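Local coordinates for extracellular solute-binding protein, family 5 (Chelativorans sp., PDB 6WM6) that binds EDTA and other aminopolycarboxylates in the periplasm, probably delivering them to an ABC transporter, at residues L328-G334 with G371-D376. Sequence-based numbering, arbitrary orientation.
Sequences LTAIDAG and GYGTGD
Helix 321-330 breaks off at Ile331 (psi 134°), Asp332 OD1 N-caps helix 333-340 by hydrogen-bonding Asp335 N, and the glycine-rich link 371-376 runs across this break. Gly371, left-handed (phi 83°), closes a Schellman motif after helix 366-369 and opens a type II turn to Thr374; Gly371 O accepts Thr374 OG1 at 2.8 Å and, weakly, Thr374 N at 3.5 Å. Leu328 CD1 sits 4.1 Å from the Tyr372 (chi1 m) ring centroid, over the face, in a CH-pi contact; both side chains touch Phe525, and Tyr372 OH hydrogen-bonds Met519 O. Gly373 (phi 78°, as type II requires) donates N to Leu328 O (2.8 Å), while Gly373 O accepts Ala333 N (2.9 Å) and a water (2.8 Å) held by Gly334 N (3.0 Å). The link, leading to helix 377-386, thus docks on the helix junction beside strands 305-311 and 524-537 of the mixed sheet. Thr374 and Asp332 form a single beta bridge. Gly375 N donates a hydrogen bond to Ile331 O (3.0 Å); Gly375 CA lies 3.8 Å from Asp332 CA, and at phi 68° a side chain here would press on Asp332 CG. Asp376 N hydrogen-bonds Thr329 O (3.1 Å), and Asp376 OD1 (chi1 t) N-caps helix 377-386 at Lys379 N.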
ATOM      1  N   LEU A 328       9.052  23.967  -5.821  1.00 17.25           N
ATOM      2  CA  LEU A 328       7.822  23.316  -6.276  1.00 17.31           C
ATOM      3  C   LEU A 328       7.154  24.098  -7.399  1.00 18.97           C
ATOM      4  O   LEU A 328       6.558  23.496  -8.301  1.00 18.62           O
ATOM      5  CB  LEU A 328       6.849  23.114  -5.123  1.00 17.32           C
ATOM      6  CG  LEU A 328       7.327  22.204  -3.983  1.00 17.61           C
ATOM      7  CD1 LEU A 328       6.177  21.922  -3.040  1.00 17.84           C
ATOM      8  CD2 LEU A 328       7.948  20.951  -4.535  1.00 17.90           C
ATOM      9  N   THR A 329       7.272  25.426  -7.389  1.00 18.69           N
ATOM     10  CA  THR A 329       6.679  26.248  -8.439  1.00 18.34           C
ATOM     11  C   THR A 329       7.425  26.083  -9.757  1.00 19.59           C
ATOM     12  O   THR A 329       6.802  26.071 -10.829  1.00 19.58           O
ATOM     13  CB  THR A 329       6.682  27.697  -7.967  1.00 18.37           C
ATOM     14  OG1 THR A 329       5.874  27.822  -6.794  1.00 19.54           O
ATOM     15  CG2 THR A 329       6.127  28.656  -9.032  1.00 19.99           C
ATOM     16  N   ALA A 330       8.747  25.936  -9.705  1.00 18.42           N
ATOM     17  CA  ALA A 330       9.546  25.756 -10.906  1.00 19.34           C
ATOM     18  C   ALA A 330       9.361  24.384 -11.539  1.00 20.22           C
ATOM     19  O   ALA A 330       9.521  24.230 -12.761  1.00 20.68           O
ATOM     20  CB  ALA A 330      11.020  25.961 -10.560  1.00 20.91           C
ATOM     21  N   ILE A 331       9.045  23.359 -10.747  1.00 19.27           N
ATOM     22  CA  ILE A 331       8.824  22.033 -11.320  1.00 18.57           C
ATOM     23  C   ILE A 331       7.654  22.097 -12.286  1.00 19.63           C
ATOM     24  O   ILE A 331       6.596  22.661 -11.984  1.00 20.90           O
ATOM     25  CB  ILE A 331       8.613  21.009 -10.192  1.00 20.11           C
ATOM     26  CG1 ILE A 331       9.924  20.774  -9.475  1.00 20.16           C
ATOM     27  CG2 ILE A 331       8.026  19.718 -10.735  1.00 21.04           C
ATOM     28  CD1 ILE A 331       9.802  19.939  -8.208  1.00 23.83           C
ATOM     29  N   ASP A 332       7.836  21.501 -13.469  1.00 20.53           N
ATOM     30  CA  ASP A 332       6.797  21.457 -14.506  1.00 22.73           C
ATOM     31  C   ASP A 332       6.173  20.072 -14.468  1.00 22.02           C
ATOM     32  O   ASP A 332       6.704  19.127 -15.057  1.00 21.86           O
ATOM     33  CB  ASP A 332       7.429  21.740 -15.868  1.00 22.06           C
ATOM     34  CG  ASP A 332       6.409  21.867 -16.990  1.00 27.13           C
ATOM     35  OD1 ASP A 332       5.295  21.318 -16.874  1.00 26.43           O
ATOM     36  OD2 ASP A 332       6.747  22.515 -18.003  1.00 31.08           O
ATOM     37  N   ALA A 333       5.045  19.942 -13.760  1.00 20.90           N
ATOM     38  CA  ALA A 333       4.424  18.631 -13.589  1.00 20.76           C
ATOM     39  C   ALA A 333       3.840  18.112 -14.892  1.00 21.19           C
ATOM     40  O   ALA A 333       3.835  16.894 -15.113  1.00 21.19           O
ATOM     41  CB  ALA A 333       3.343  18.690 -12.504  1.00 21.18           C
ATOM     42  N   GLY A 334       3.362  19.001 -15.755  1.00 22.27           N
ATOM     43  CA  GLY A 334       2.887  18.562 -17.064  1.00 23.55           C
ATOM     44  C   GLY A 334       3.986  17.899 -17.860  1.00 23.33           C
ATOM     45  O   GLY A 334       3.794  16.837 -18.447  1.00 23.76           O
ATOM     46  N   GLY A 371       0.147  27.069  -7.277  1.00 19.19           N
ATOM     47  CA  GLY A 371       1.168  27.293  -8.277  1.00 20.79           C
ATOM     48  C   GLY A 371       2.236  26.238  -8.326  1.00 19.96           C
ATOM     49  O   GLY A 371       3.158  26.336  -9.150  1.00 19.57           O
ATOM     50  N   TYR A 372       2.165  25.228  -7.467  1.00 18.51           N
ATOM     51  CA  TYR A 372       3.165  24.177  -7.505  1.00 18.29           C
ATOM     52  C   TYR A 372       2.978  23.351  -8.772  1.00 18.40           C
ATOM     53  O   TYR A 372       1.849  23.056  -9.186  1.00 19.63           O
ATOM     54  CB  TYR A 372       3.053  23.253  -6.295  1.00 18.09           C
ATOM     55  CG  TYR A 372       3.043  23.886  -4.914  1.00 17.53           C
ATOM     56  CD1 TYR A 372       3.538  25.171  -4.674  1.00 18.83           C
ATOM     57  CD2 TYR A 372       2.536  23.179  -3.837  1.00 18.40           C
ATOM     58  CE1 TYR A 372       3.498  25.720  -3.397  1.00 17.62           C
ATOM     59  CE2 TYR A 372       2.495  23.709  -2.575  1.00 17.70           C
ATOM     60  CZ  TYR A 372       2.981  24.975  -2.353  1.00 18.05           C
ATOM     61  OH  TYR A 372       2.899  25.506  -1.078  1.00 19.61           O
ATOM     62  N   GLY A 373       4.080  22.954  -9.383  1.00 18.01           N
ATOM     63  CA  GLY A 373       4.018  22.109 -10.571  1.00 18.95           C
ATOM     64  C   GLY A 373       3.670  22.836 -11.852  1.00 19.96           C
ATOM     65  O   GLY A 373       3.469  22.182 -12.876  1.00 21.55           O
ATOM     66  N   THR A 374       3.610  24.163 -11.837  1.00 19.39           N
ATOM     67  CA  THR A 374       3.205  24.933 -13.015  1.00 21.16           C
ATOM     68  C   THR A 374       4.371  25.290 -13.928  1.00 23.93           C
ATOM     69  O   THR A 374       4.146  25.889 -14.990  1.00 26.93           O
ATOM     70  CB  THR A 374       2.438  26.198 -12.615  1.00 22.58           C
ATOM     71  OG1 THR A 374       3.266  27.061 -11.824  1.00 23.58           O
ATOM     72  CG2 THR A 374       1.177  25.852 -11.849  1.00 24.74           C
ATOM     73  N   GLY A 375       5.602  24.955 -13.561  1.00 21.74           N
ATOM     74  CA  GLY A 375       6.743  25.238 -14.412  1.00 22.35           C
ATOM     75  C   GLY A 375       7.026  26.714 -14.547  1.00 26.07           C
ATOM     76  O   GLY A 375       7.554  27.146 -15.585  1.00 29.88           O
ATOM     77  N   ASP A 376       6.702  27.501 -13.535  1.00 23.35           N
ATOM     78  CA  ASP A 376       6.686  28.965 -13.633  1.00 23.93           C
ATOM     79  C   ASP A 376       7.966  29.509 -13.009  1.00 24.93           C
ATOM     80  O   ASP A 376       8.006  29.859 -11.824  1.00 23.92           O
ATOM     81  CB  ASP A 376       5.440  29.505 -12.938  1.00 25.06           C
ATOM     82  CG  ASP A 376       5.194  30.972 -13.234  1.00 29.16           C
ATOM     83  OD1 ASP A 376       6.137  31.670 -13.699  1.00 29.59           O
ATOM     84  OD2 ASP A 376       4.056  31.420 -12.993  1.00 30.25           O
TER
HETATM   85  O   HOH W   1       2.476  21.845 -15.510  1.00 34.59           O